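Local coordinates for protein apoptosis regulator ced-9 (PDB 1OHU) that holds the cell-death activator ced-4 in an inactive complex and releases it when egl-1 binds, so controlling programmed cell death in Caenorhabditis elegans, at residues V17-T22 and P44-M49; E62-F67 and L107-G112; S80-V85 and F132-L137. The protein carries 3 engineered substitutions. All coordinates share one frame; numbering follows the deposited sequence.

In the fold
From the N terminus, helix 13-27 comes first, and contact 1 closes a loop of 21 residues by bringing the start of helix 44-71 against it. Contact 2 opens near the far end of that same helix and is closed 39 residues later by helix 101-118. Before it closes, the first half of contact 3, on helix 79-86, has gone by; its partner on helix 128-144 comes only afterwards, so contacts 2 and 3 cross while contact 1 precedes both. Side chains join them: Tyr-20 and Phe-21 of contact 1 pack on helix 101-118, Val-17 and Val-18 on Phe-132, and Val-85 of contact 3 reaches Phe-67 of contact 2.

Contact 1: V17-T22 and P44-M49; sequences VVDYFT and PEHEMM
Asp-19 and His-46 face each other where segments 17-22 and 44-49 come nearest, their CA atoms 6.6 Å apart. The planes of the Asp-19 carboxylate and the His-46 imidazole are only 19° from parallel, yet the two groups do not bond: Asp-19 CB lies over one face of the ring, displaced toward its rim, and Asp-19 OD1 stops 3.5 Å from His-46 CB. With CG swung anti to the backbone N (chi1 -178°), the carboxylate is directed toward helix 44-71, alongside His-46 CB. Arg-50, one turn further along that helix, takes Asp-19 OD2 in a salt bridge. An alanine here would keep the CB over the imidazole but would probably leave the Arg-50 guanidinium without its buried counter-charge. The next residue, Tyr-20, sends its ring beside Met-49, about a turn beyond His-46: its CE1 meets Met-49 O at 3.6 Å, and its CD1 lies 4.5 Å from CG of the selenomethionine Met-49. Phe-16 meets the His-46 ring edge-to-face, and Ile-108 of helix 101-118 touches both Tyr-20 and Met-49. The arrangement is that of a Bcl-2 fold, in which the helix carrying the predicted BH4 motif packs against its neighbours in the helical bundle.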
ATOM      1  N   VAL A  17      -2.991   2.636   4.585  1.00 26.35           N
ATOM      2  CA  VAL A  17      -1.743   1.926   4.834  1.00 24.36           C
ATOM      3  C   VAL A  17      -1.894   0.950   5.998  1.00 23.89           C
ATOM      4  O   VAL A  17      -1.508  -0.210   5.889  1.00 24.46           O
ATOM      5  CB  VAL A  17      -0.593   2.904   5.120  1.00 22.67           C
ATOM      6  CG1 VAL A  17       0.718   2.137   5.209  1.00 21.30           C
ATOM      7  CG2 VAL A  17      -0.515   3.960   4.026  1.00 22.76           C
ATOM      8  N   VAL A  18      -2.459   1.416   7.107  1.00 23.23           N
ATOM      9  CA  VAL A  18      -2.664   0.563   8.269  1.00 23.88           C
ATOM     10  C   VAL A  18      -3.597  -0.600   7.970  1.00 24.62           C
ATOM     11  O   VAL A  18      -3.292  -1.748   8.292  1.00 24.14           O
ATOM     12  CB  VAL A  18      -3.268   1.338   9.451  1.00 24.40           C
ATOM     13  CG1 VAL A  18      -3.677   0.365  10.557  1.00 22.70           C
ATOM     14  CG2 VAL A  18      -2.260   2.326   9.978  1.00 25.83           C
ATOM     15  N   ASP A  19      -4.741  -0.301   7.363  1.00 25.51           N
ATOM     16  CA  ASP A  19      -5.701  -1.345   7.052  1.00 24.28           C
ATOM     17  C   ASP A  19      -5.149  -2.357   6.072  1.00 23.37           C
ATOM     18  O   ASP A  19      -5.454  -3.546   6.167  1.00 24.19           O
ATOM     19  CB  ASP A  19      -6.989  -0.750   6.482  1.00 28.18           C
ATOM     20  CG  ASP A  19      -8.034  -1.814   6.200  1.00 31.27           C
ATOM     21  OD1 ASP A  19      -8.084  -2.325   5.060  1.00 30.19           O
ATOM     22  OD2 ASP A  19      -8.790  -2.159   7.132  1.00 33.81           O
ATOM     23  N   TYR A  20      -4.348  -1.896   5.118  1.00 22.53           N
ATOM     24  CA  TYR A  20      -3.807  -2.827   4.142  1.00 22.93           C
ATOM     25  C   TYR A  20      -2.690  -3.671   4.763  1.00 22.36           C
ATOM     26  O   TYR A  20      -2.627  -4.884   4.547  1.00 23.45           O
ATOM     27  CB  TYR A  20      -3.282  -2.104   2.903  1.00 21.57           C
ATOM     28  CG  TYR A  20      -2.923  -3.093   1.813  1.00 23.34           C
ATOM     29  CD1 TYR A  20      -3.917  -3.729   1.074  1.00 23.69           C
ATOM     30  CD2 TYR A  20      -1.600  -3.472   1.597  1.00 23.15           C
ATOM     31  CE1 TYR A  20      -3.608  -4.727   0.152  1.00 24.70           C
ATOM     32  CE2 TYR A  20      -1.277  -4.467   0.678  1.00 25.19           C
ATOM     33  CZ  TYR A  20      -2.291  -5.094  -0.038  1.00 26.50           C
ATOM     34  OH  TYR A  20      -1.992  -6.111  -0.908  1.00 26.08           O
ATOM     35  N   PHE A  21      -1.816  -3.030   5.533  1.00 21.82           N
ATOM     36  CA  PHE A  21      -0.726  -3.742   6.192  1.00 23.48           C
ATOM     37  C   PHE A  21      -1.332  -4.834   7.074  1.00 23.85           C
ATOM     38  O   PHE A  21      -0.948  -5.996   6.995  1.00 24.37           O
ATOM     39  CB  PHE A  21       0.102  -2.770   7.047  1.00 22.23           C
ATOM     40  CG  PHE A  21       1.212  -2.060   6.289  1.00 21.48           C
ATOM     41  CD1 PHE A  21       1.015  -1.601   4.989  1.00 19.52           C
ATOM     42  CD2 PHE A  21       2.443  -1.807   6.907  1.00 20.63           C
ATOM     43  CE1 PHE A  21       2.023  -0.900   4.312  1.00 17.88           C
ATOM     44  CE2 PHE A  21       3.453  -1.110   6.243  1.00 19.97           C
ATOM     45  CZ  PHE A  21       3.241  -0.654   4.939  1.00 19.71           C
ATOM     46  N   THR A  22      -2.294  -4.455   7.905  1.00 23.93           N
ATOM     47  CA  THR A  22      -2.954  -5.406   8.793  1.00 24.62           C
ATOM     48  C   THR A  22      -3.535  -6.599   8.021  1.00 24.63           C
ATOM     49  O   THR A  22      -3.353  -7.753   8.408  1.00 24.07           O
ATOM     50  CB  THR A  22      -4.081  -4.710   9.566  1.00 25.05           C
ATOM     51  OG1 THR A  22      -3.534  -3.618  10.312  1.00 26.03           O
ATOM     52  CG2 THR A  22      -4.757  -5.673  10.509  1.00 22.96           C
ATOM     53  N   PRO A  44     -15.073   1.754   3.236  1.00 47.85           N
ATOM     54  CA  PRO A  44     -15.262   0.973   2.011  1.00 47.23           C
ATOM     55  C   PRO A  44     -14.103   1.172   1.032  1.00 46.75           C
ATOM     56  O   PRO A  44     -13.786   0.277   0.248  1.00 45.86           O
ATOM     57  CB  PRO A  44     -16.608   1.483   1.475  1.00 47.21           C
ATOM     58  CG  PRO A  44     -16.740   2.855   2.081  1.00 48.37           C
ATOM     59  CD  PRO A  44     -16.215   2.653   3.473  1.00 47.97           C
ATOM     60  N   GLU A  45     -13.467   2.341   1.087  1.00 46.44           N
ATOM     61  CA  GLU A  45     -12.331   2.618   0.217  1.00 47.06           C
ATOM     62  C   GLU A  45     -11.142   1.754   0.630  1.00 46.50           C
ATOM     63  O   GLU A  45     -10.249   1.494  -0.179  1.00 46.12           O
ATOM     64  CB  GLU A  45     -11.930   4.094   0.275  1.00 48.14           C
ATOM     65  CG  GLU A  45     -12.914   5.057  -0.378  1.00 51.61           C
ATOM     66  CD  GLU A  45     -14.113   5.373   0.503  1.00 53.19           C
ATOM     67  OE1 GLU A  45     -14.966   6.177   0.069  1.00 55.52           O
ATOM     68  OE2 GLU A  45     -14.203   4.825   1.622  1.00 52.75           O
ATOM     69  N   HIS A  46     -11.130   1.325   1.892  1.00 44.75           N
ATOM     70  CA  HIS A  46     -10.064   0.465   2.403  1.00 43.38           C
ATOM     71  C   HIS A  46     -10.272  -0.918   1.798  1.00 43.20           C
ATOM     72  O   HIS A  46      -9.341  -1.545   1.291  1.00 41.74           O
ATOM     73  CB  HIS A  46     -10.134   0.316   3.931  1.00 41.59           C
ATOM     74  CG  HIS A  46      -9.858   1.574   4.692  1.00 37.99           C
ATOM     75  ND1 HIS A  46      -9.129   2.620   4.172  1.00 39.89           N
ATOM     76  CD2 HIS A  46     -10.156   1.921   5.967  1.00 36.61           C
ATOM     77  CE1 HIS A  46      -8.986   3.557   5.094  1.00 37.73           C
ATOM     78  NE2 HIS A  46      -9.599   3.156   6.191  1.00 37.49           N
ATOM     79  N   GLU A  47     -11.514  -1.386   1.873  1.00 44.09           N
ATOM     80  CA  GLU A  47     -11.882  -2.694   1.353  1.00 45.15           C
ATOM     81  C   GLU A  47     -11.655  -2.796  -0.147  1.00 44.68           C
ATOM     82  O   GLU A  47     -11.466  -3.891  -0.680  1.00 43.93           O
ATOM     83  CB  GLU A  47     -13.333  -3.002   1.721  1.00 47.09           C
ATOM     84  CG  GLU A  47     -13.465  -3.602   3.116  1.00 51.89           C
ATOM     85  CD  GLU A  47     -14.851  -3.448   3.712  1.00 55.60           C
ATOM     86  OE1 GLU A  47     -15.849  -3.744   3.017  1.00 59.95           O
ATOM     87  OE2 GLU A  47     -14.944  -3.039   4.891  1.00 57.57           O
HETATM   88  N   MSE A  48     -11.658  -1.654  -0.826  1.00 44.40           N
HETATM   89  CA  MSE A  48     -11.414  -1.636  -2.262  1.00 44.24           C
HETATM   90  C   MSE A  48      -9.910  -1.636  -2.482  1.00 43.41           C
HETATM   91  O   MSE A  48      -9.427  -2.078  -3.525  1.00 43.72           O
HETATM   92  CB  MSE A  48     -12.033  -0.394  -2.905  1.00 45.27           C
HETATM   93  CG  MSE A  48     -11.768  -0.245  -4.409  1.00 47.98           C
HETATM   94 SE   MSE A  48     -12.406  -1.712  -5.536  1.00 51.67          SE
HETATM   95  CE  MSE A  48     -13.658  -2.565  -4.332  1.00 47.12           C
HETATM   96  N   MSE A  49      -9.171  -1.135  -1.494  1.00 41.98           N
HETATM   97  CA  MSE A  49      -7.714  -1.091  -1.583  1.00 40.18           C
HETATM   98  C   MSE A  49      -7.137  -2.472  -1.304  1.00 39.37           C
HETATM   99  O   MSE A  49      -6.038  -2.794  -1.759  1.00 39.55           O
HETATM  100  CB  MSE A  49      -7.139  -0.076  -0.589  1.00 40.85           C
HETATM  101  CG  MSE A  49      -5.618   0.040  -0.611  1.00 36.42           C
HETATM  102 SE   MSE A  49      -4.891   0.560  -2.323  1.00 40.06          SE
HETATM  103  CE  MSE A  49      -5.278   2.450  -2.268  1.00 37.64           C
TER

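Contact 2: E62-F67 and L107-G112; sequences ENFETF and LISFGG
Phe-110 carries CG anti to its own nitrogen, and Phe-64 has chi1 at -96°, well away from a staggered position; together these torsions slide the two side chains past each other in opposite directions. The result is a T-shaped pair: the edge of Phe-110 is presented to the face of Phe-64, with centroids 5.2 Å apart and planes at 69°. Phe-110 CD1 stands over the centre of the Phe-64 ring, while Phe-110 CB makes an off-centre CH-pi contact, 4.1 Å from the same centroid. The rim of Phe-64 is pushed on to the other backbone, where its CE2 lies 3.4 Å from Phe-110 CA. Ser-109 sits at the edge of this ring, OG 3.5 Å from Phe-64 CE2, but its hydroxyl is hydrogen-bonded to Gly-53 O. Beyond the pair, Phe-110 CZ reaches Phe-67 CB at 3.5 Å, and Val-86 of helix 79-86 also touches Phe-110. The helix segments cross at -62° with axes 10.7 Å apart, a spacing bridged by the aromatic rings. The segment 107-112 belongs to the predicted BH1 motif; between the two segments the contact is apolar and aromatic, and the Ser-109 hydroxyl adds its one polar tie further back on helix 44-71.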
ATOM      1  N   GLU A  62       6.873 -11.175  -8.958  1.00 36.06           N
ATOM      2  CA  GLU A  62       8.300 -11.343  -9.200  1.00 35.34           C
ATOM      3  C   GLU A  62       9.104 -10.067  -8.965  1.00 34.27           C
ATOM      4  O   GLU A  62      10.155 -10.100  -8.324  1.00 34.03           O
ATOM      5  CB  GLU A  62       8.555 -11.856 -10.623  1.00 35.16           C
ATOM      6  CG  GLU A  62      10.025 -12.044 -10.934  1.00 37.49           C
ATOM      7  CD  GLU A  62      10.280 -12.533 -12.352  1.00 40.32           C
ATOM      8  OE1 GLU A  62      10.365 -13.761 -12.562  1.00 39.02           O
ATOM      9  OE2 GLU A  62      10.388 -11.677 -13.255  1.00 43.84           O
ATOM     10  N   ASN A  63       8.629  -8.943  -9.489  1.00 31.73           N
ATOM     11  CA  ASN A  63       9.353  -7.704  -9.277  1.00 32.22           C
ATOM     12  C   ASN A  63       9.270  -7.325  -7.808  1.00 31.87           C
ATOM     13  O   ASN A  63      10.169  -6.677  -7.269  1.00 32.22           O
ATOM     14  CB  ASN A  63       8.804  -6.587 -10.166  1.00 31.72           C
ATOM     15  CG  ASN A  63       9.440  -6.591 -11.546  1.00 37.85           C
ATOM     16  OD1 ASN A  63       9.315  -5.633 -12.316  1.00 39.49           O
ATOM     17  ND2 ASN A  63      10.136  -7.680 -11.865  1.00 38.38           N
ATOM     18  N   PHE A  64       8.196  -7.752  -7.154  1.00 30.21           N
ATOM     19  CA  PHE A  64       8.024  -7.476  -5.737  1.00 29.26           C
ATOM     20  C   PHE A  64       9.078  -8.213  -4.927  1.00 28.45           C
ATOM     21  O   PHE A  64       9.614  -7.670  -3.968  1.00 27.84           O
ATOM     22  CB  PHE A  64       6.624  -7.881  -5.278  1.00 27.28           C
ATOM     23  CG  PHE A  64       5.642  -6.742  -5.260  1.00 26.09           C
ATOM     24  CD1 PHE A  64       5.816  -5.642  -6.096  1.00 26.57           C
ATOM     25  CD2 PHE A  64       4.543  -6.766  -4.402  1.00 26.79           C
ATOM     26  CE1 PHE A  64       4.912  -4.577  -6.076  1.00 27.42           C
ATOM     27  CE2 PHE A  64       3.629  -5.708  -4.374  1.00 24.96           C
ATOM     28  CZ  PHE A  64       3.816  -4.613  -5.210  1.00 26.55           C
ATOM     29  N   GLU A  65       9.387  -9.445  -5.318  1.00 27.64           N
ATOM     30  CA  GLU A  65      10.390 -10.217  -4.593  1.00 28.51           C
ATOM     31  C   GLU A  65      11.732  -9.494  -4.645  1.00 28.34           C
ATOM     32  O   GLU A  65      12.442  -9.399  -3.637  1.00 29.84           O
ATOM     33  CB  GLU A  65      10.537 -11.624  -5.189  1.00 27.23           C
ATOM     34  CG  GLU A  65       9.382 -12.588  -4.892  1.00 31.18           C
ATOM     35  CD  GLU A  65       9.101 -12.776  -3.396  1.00 32.78           C
ATOM     36  OE1 GLU A  65      10.021 -12.600  -2.567  1.00 32.64           O
ATOM     37  OE2 GLU A  65       7.950 -13.120  -3.044  1.00 36.15           O
ATOM     38  N   THR A  66      12.063  -8.973  -5.824  1.00 26.11           N
ATOM     39  CA  THR A  66      13.319  -8.253  -6.032  1.00 25.70           C
ATOM     40  C   THR A  66      13.418  -6.982  -5.200  1.00 25.12           C
ATOM     41  O   THR A  66      14.397  -6.772  -4.486  1.00 26.02           O
ATOM     42  CB  THR A  66      13.498  -7.866  -7.512  1.00 25.46           C
ATOM     43  OG1 THR A  66      13.688  -9.054  -8.290  1.00 25.41           O
ATOM     44  CG2 THR A  66      14.700  -6.938  -7.687  1.00 19.17           C
ATOM     45  N   PHE A  67      12.400  -6.137  -5.295  1.00 24.44           N
ATOM     46  CA  PHE A  67      12.392  -4.883  -4.555  1.00 23.90           C
ATOM     47  C   PHE A  67      12.466  -5.073  -3.041  1.00 24.08           C
ATOM     48  O   PHE A  67      13.116  -4.299  -2.347  1.00 22.59           O
ATOM     49  CB  PHE A  67      11.145  -4.066  -4.914  1.00 24.93           C
ATOM     50  CG  PHE A  67      11.083  -3.638  -6.364  1.00 27.05           C
ATOM     51  CD1 PHE A  67      12.246  -3.366  -7.080  1.00 26.54           C
ATOM     52  CD2 PHE A  67       9.856  -3.478  -7.002  1.00 28.46           C
ATOM     53  CE1 PHE A  67      12.193  -2.942  -8.409  1.00 30.58           C
ATOM     54  CE2 PHE A  67       9.790  -3.053  -8.330  1.00 30.39           C
ATOM     55  CZ  PHE A  67      10.962  -2.784  -9.036  1.00 29.52           C
ATOM     56  N   LEU A 107       2.424   1.080  -4.342  1.00 31.20           N
ATOM     57  CA  LEU A 107       3.169   1.451  -3.139  1.00 28.58           C
ATOM     58  C   LEU A 107       2.584   0.803  -1.882  1.00 28.00           C
ATOM     59  O   LEU A 107       3.325   0.292  -1.038  1.00 25.35           O
ATOM     60  CB  LEU A 107       3.191   2.975  -2.976  1.00 27.47           C
ATOM     61  CG  LEU A 107       3.976   3.746  -4.038  1.00 26.80           C
ATOM     62  CD1 LEU A 107       3.827   5.237  -3.804  1.00 26.96           C
ATOM     63  CD2 LEU A 107       5.434   3.345  -3.989  1.00 27.69           C
ATOM     64  N   ILE A 108       1.259   0.834  -1.761  1.00 26.04           N
ATOM     65  CA  ILE A 108       0.595   0.237  -0.608  1.00 27.50           C
ATOM     66  C   ILE A 108       0.737  -1.286  -0.678  1.00 25.60           C
ATOM     67  O   ILE A 108       1.068  -1.934   0.315  1.00 23.69           O
ATOM     68  CB  ILE A 108      -0.905   0.618  -0.562  1.00 28.71           C
ATOM     69  CG1 ILE A 108      -1.053   2.121  -0.308  1.00 30.92           C
ATOM     70  CG2 ILE A 108      -1.610  -0.161   0.534  1.00 29.09           C
ATOM     71  CD1 ILE A 108      -2.488   2.593  -0.156  1.00 30.54           C
ATOM     72  N   SER A 109       0.503  -1.841  -1.866  1.00 23.19           N
ATOM     73  CA  SER A 109       0.610  -3.276  -2.077  1.00 22.96           C
ATOM     74  C   SER A 109       2.012  -3.764  -1.707  1.00 22.02           C
ATOM     75  O   SER A 109       2.170  -4.757  -0.990  1.00 21.16           O
ATOM     76  CB  SER A 109       0.323  -3.626  -3.543  1.00 22.25           C
ATOM     77  OG  SER A 109       0.290  -5.035  -3.721  1.00 22.47           O
ATOM     78  N   PHE A 110       3.024  -3.060  -2.199  1.00 21.95           N
ATOM     79  CA  PHE A 110       4.409  -3.421  -1.926  1.00 22.65           C
ATOM     80  C   PHE A 110       4.715  -3.303  -0.436  1.00 22.53           C
ATOM     81  O   PHE A 110       5.402  -4.146   0.128  1.00 24.65           O
ATOM     82  CB  PHE A 110       5.359  -2.518  -2.709  1.00 23.49           C
ATOM     83  CG  PHE A 110       6.809  -2.821  -2.463  1.00 25.27           C
ATOM     84  CD1 PHE A 110       7.324  -4.079  -2.759  1.00 22.87           C
ATOM     85  CD2 PHE A 110       7.649  -1.866  -1.895  1.00 23.77           C
ATOM     86  CE1 PHE A 110       8.660  -4.386  -2.486  1.00 26.40           C
ATOM     87  CE2 PHE A 110       8.980  -2.160  -1.620  1.00 23.46           C
ATOM     88  CZ  PHE A 110       9.488  -3.423  -1.914  1.00 24.82           C
ATOM     89  N   GLY A 111       4.210  -2.239   0.186  1.00 23.93           N
ATOM     90  CA  GLY A 111       4.432  -2.027   1.607  1.00 22.41           C
ATOM     91  C   GLY A 111       3.849  -3.182   2.394  1.00 21.00           C
ATOM     92  O   GLY A 111       4.510  -3.744   3.265  1.00 19.25           O
ATOM     93  N   GLY A 112       2.609  -3.544   2.076  1.00 19.07           N
ATOM     94  CA  GLY A 112       1.975  -4.651   2.771  1.00 19.05           C
ATOM     95  C   GLY A 112       2.753  -5.936   2.559  1.00 19.09           C
ATOM     96  O   GLY A 112       2.925  -6.728   3.475  1.00 20.48           O
TER

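Contact 3: S80-V85 and F132-L137; sequences SLYQDV and FVYTSL
In the all-helical Bcl-2 fold of this protein, the short helix 79-86 lies against helix 128-144, and within segment 80-85 Tyr-82 carries the contact. The phenol spreads its face over Tyr-134: CB of Tyr-134 stands above the ring centre, 3.8 Å from the centroid and 13° off the normal, a well-centred CH-pi contact. The two tyrosine rings meet obliquely, centroids 5.7 Å apart and planes at 43°, and Tyr-134 CD1 comes to 3.8 Å from Tyr-82 CB. The side chains slide past each other in opposite directions, and the Tyr-134 hydroxyl is hydrogen-bonded to Ile-77 O, just before helix 79-86. This polar link fastens helix 128-144 to the chain just ahead of helix 79-86, while Leu-81 and Val-85 on the latter pack on helix 44-71. At its far end the Tyr-82 side chain crosses Thr-135 at about a right angle, with OH 3.5 Å from Thr-135 CA. The two hydroxyls, Tyr-82 OH and Thr-135 OG1, are 3.6 Å apart and are joined by a water, which lies in the plane of the phenol at its edge, 2.9 Å from Tyr-82 OH, and donates to Thr-135 OG1. With OG1 beside its backbone N (chi1 -57°), Thr-135 can serve this water and also bond to Leu-131 O, one turn earlier.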
ATOM      1  N   SER A  80      15.588   7.277   2.869  1.00 27.13           N
ATOM      2  CA  SER A  80      16.290   7.459   1.608  1.00 27.90           C
ATOM      3  C   SER A  80      16.313   6.150   0.829  1.00 26.80           C
ATOM      4  O   SER A  80      15.920   6.107  -0.332  1.00 26.14           O
ATOM      5  CB  SER A  80      17.720   7.922   1.851  1.00 25.47           C
ATOM      6  OG  SER A  80      18.378   8.118   0.611  1.00 30.50           O
ATOM      7  N   LEU A  81      16.792   5.088   1.470  1.00 26.32           N
ATOM      8  CA  LEU A  81      16.852   3.780   0.832  1.00 27.75           C
ATOM      9  C   LEU A  81      15.446   3.389   0.360  1.00 27.38           C
ATOM     10  O   LEU A  81      15.271   2.866  -0.735  1.00 25.53           O
ATOM     11  CB  LEU A  81      17.377   2.739   1.814  1.00 27.63           C
ATOM     12  CG  LEU A  81      17.809   1.362   1.283  1.00 33.01           C
ATOM     13  CD1 LEU A  81      18.193   0.489   2.469  1.00 33.11           C
ATOM     14  CD2 LEU A  81      16.688   0.690   0.507  1.00 33.95           C
ATOM     15  N   TYR A  82      14.446   3.639   1.198  1.00 28.31           N
ATOM     16  CA  TYR A  82      13.072   3.314   0.846  1.00 28.54           C
ATOM     17  C   TYR A  82      12.701   3.977  -0.481  1.00 30.65           C
ATOM     18  O   TYR A  82      12.105   3.354  -1.363  1.00 31.37           O
ATOM     19  CB  TYR A  82      12.117   3.787   1.951  1.00 27.20           C
ATOM     20  CG  TYR A  82      10.661   3.762   1.530  1.00 27.45           C
ATOM     21  CD1 TYR A  82       9.942   2.564   1.480  1.00 26.09           C
ATOM     22  CD2 TYR A  82      10.019   4.930   1.120  1.00 27.11           C
ATOM     23  CE1 TYR A  82       8.631   2.535   1.031  1.00 26.57           C
ATOM     24  CE2 TYR A  82       8.711   4.910   0.667  1.00 27.28           C
ATOM     25  CZ  TYR A  82       8.024   3.712   0.624  1.00 26.94           C
ATOM     26  OH  TYR A  82       6.730   3.697   0.170  1.00 29.44           O
ATOM     27  N   GLN A  83      13.059   5.246  -0.617  1.00 32.41           N
ATOM     28  CA  GLN A  83      12.760   5.994  -1.831  1.00 33.21           C
ATOM     29  C   GLN A  83      13.515   5.484  -3.061  1.00 33.01           C
ATOM     30  O   GLN A  83      12.998   5.543  -4.177  1.00 31.54           O
ATOM     31  CB  GLN A  83      13.051   7.477  -1.599  1.00 34.54           C
ATOM     32  CG  GLN A  83      12.032   8.144  -0.684  1.00 35.56           C
ATOM     33  CD  GLN A  83      12.390   9.582  -0.363  1.00 36.20           C
ATOM     34  OE1 GLN A  83      12.877   9.885   0.724  1.00 38.59           O
ATOM     35  NE2 GLN A  83      12.159  10.473  -1.313  1.00 36.66           N
ATOM     36  N   ASP A  84      14.729   4.978  -2.864  1.00 31.78           N
ATOM     37  CA  ASP A  84      15.508   4.451  -3.981  1.00 30.15           C
ATOM     38  C   ASP A  84      14.881   3.159  -4.503  1.00 29.84           C
ATOM     39  O   ASP A  84      14.836   2.925  -5.714  1.00 27.36           O
ATOM     40  CB  ASP A  84      16.950   4.131  -3.564  1.00 32.22           C
ATOM     41  CG  ASP A  84      17.722   5.347  -3.088  1.00 32.95           C
ATOM     42  OD1 ASP A  84      17.458   6.465  -3.576  1.00 27.85           O
ATOM     43  OD2 ASP A  84      18.615   5.167  -2.231  1.00 37.91           O
ATOM     44  N   VAL A  85      14.412   2.318  -3.579  1.00 27.42           N
ATOM     45  CA  VAL A  85      13.821   1.023  -3.923  1.00 27.55           C
ATOM     46  C   VAL A  85      12.438   1.108  -4.541  1.00 27.91           C
ATOM     47  O   VAL A  85      12.098   0.332  -5.433  1.00 28.17           O
ATOM     48  CB  VAL A  85      13.739   0.100  -2.674  1.00 25.12           C
ATOM     49  CG1 VAL A  85      12.864  -1.120  -2.959  1.00 23.50           C
ATOM     50  CG2 VAL A  85      15.130  -0.350  -2.274  1.00 26.94           C
ATOM     51  N   PHE A 132       5.463   1.585   7.493  1.00 17.86           N
ATOM     52  CA  PHE A 132       4.127   2.181   7.454  1.00 22.01           C
ATOM     53  C   PHE A 132       4.223   3.704   7.287  1.00 21.63           C
ATOM     54  O   PHE A 132       3.569   4.282   6.421  1.00 23.84           O
ATOM     55  CB  PHE A 132       3.355   1.776   8.732  1.00 20.13           C
ATOM     56  CG  PHE A 132       2.433   2.836   9.271  1.00 22.08           C
ATOM     57  CD1 PHE A 132       2.716   3.458  10.487  1.00 20.56           C
ATOM     58  CD2 PHE A 132       1.317   3.248   8.550  1.00 22.04           C
ATOM     59  CE1 PHE A 132       1.907   4.484  10.972  1.00 22.59           C
ATOM     60  CE2 PHE A 132       0.498   4.272   9.021  1.00 22.55           C
ATOM     61  CZ  PHE A 132       0.796   4.896  10.238  1.00 24.87           C
ATOM     62  N   VAL A 133       5.062   4.348   8.087  1.00 23.11           N
ATOM     63  CA  VAL A 133       5.233   5.803   8.010  1.00 23.07           C
ATOM     64  C   VAL A 133       5.811   6.253   6.662  1.00 24.25           C
ATOM     65  O   VAL A 133       5.284   7.171   6.026  1.00 24.32           O
ATOM     66  CB  VAL A 133       6.150   6.301   9.145  1.00 24.66           C
ATOM     67  CG1 VAL A 133       6.262   7.817   9.100  1.00 25.69           C
ATOM     68  CG2 VAL A 133       5.597   5.841  10.499  1.00 24.05           C
ATOM     69  N   TYR A 134       6.894   5.616   6.227  1.00 24.96           N
ATOM     70  CA  TYR A 134       7.506   5.975   4.951  1.00 23.81           C
ATOM     71  C   TYR A 134       6.438   5.928   3.862  1.00 24.29           C
ATOM     72  O   TYR A 134       6.266   6.876   3.101  1.00 23.42           O
ATOM     73  CB  TYR A 134       8.616   4.986   4.584  1.00 23.76           C
ATOM     74  CG  TYR A 134       9.803   4.970   5.513  1.00 23.44           C
ATOM     75  CD1 TYR A 134      10.735   3.940   5.446  1.00 23.09           C
ATOM     76  CD2 TYR A 134      10.015   5.996   6.443  1.00 24.18           C
ATOM     77  CE1 TYR A 134      11.853   3.921   6.279  1.00 26.80           C
ATOM     78  CE2 TYR A 134      11.132   5.991   7.282  1.00 24.93           C
ATOM     79  CZ  TYR A 134      12.048   4.949   7.196  1.00 27.07           C
ATOM     80  OH  TYR A 134      13.156   4.918   8.024  1.00 25.06           O
ATOM     81  N   THR A 135       5.716   4.812   3.802  1.00 24.71           N
ATOM     82  CA  THR A 135       4.677   4.624   2.793  1.00 24.47           C
ATOM     83  C   THR A 135       3.626   5.736   2.849  1.00 24.89           C
ATOM     84  O   THR A 135       3.298   6.347   1.833  1.00 24.88           O
ATOM     85  CB  THR A 135       3.993   3.240   2.965  1.00 25.58           C
ATOM     86  OG1 THR A 135       4.987   2.202   2.899  1.00 21.73           O
ATOM     87  CG2 THR A 135       2.968   3.009   1.857  1.00 23.19           C
ATOM     88  N   SER A 136       3.119   6.010   4.044  1.00 26.54           N
ATOM     89  CA  SER A 136       2.104   7.046   4.242  1.00 26.93           C
ATOM     90  C   SER A 136       2.613   8.437   3.857  1.00 28.71           C
ATOM     91  O   SER A 136       1.912   9.215   3.218  1.00 28.79           O
ATOM     92  CB  SER A 136       1.663   7.070   5.707  1.00 25.14           C
ATOM     93  OG  SER A 136       1.177   5.806   6.129  1.00 31.38           O
ATOM     94  N   LEU A 137       3.833   8.742   4.267  1.00 29.72           N
ATOM     95  CA  LEU A 137       4.439  10.033   3.985  1.00 33.31           C
ATOM     96  C   LEU A 137       4.709  10.209   2.488  1.00 33.32           C
ATOM     97  O   LEU A 137       4.348  11.222   1.894  1.00 32.50           O
ATOM     98  CB  LEU A 137       5.739  10.154   4.787  1.00 37.23           C
ATOM     99  CG  LEU A 137       6.496  11.480   4.850  1.00 40.78           C
ATOM    100  CD1 LEU A 137       7.595  11.380   5.906  1.00 42.33           C
ATOM    101  CD2 LEU A 137       7.082  11.803   3.486  1.00 45.95           C
TER
HETATM  102  O   HOH W   1       5.452   1.095   0.306  1.00 17.21           O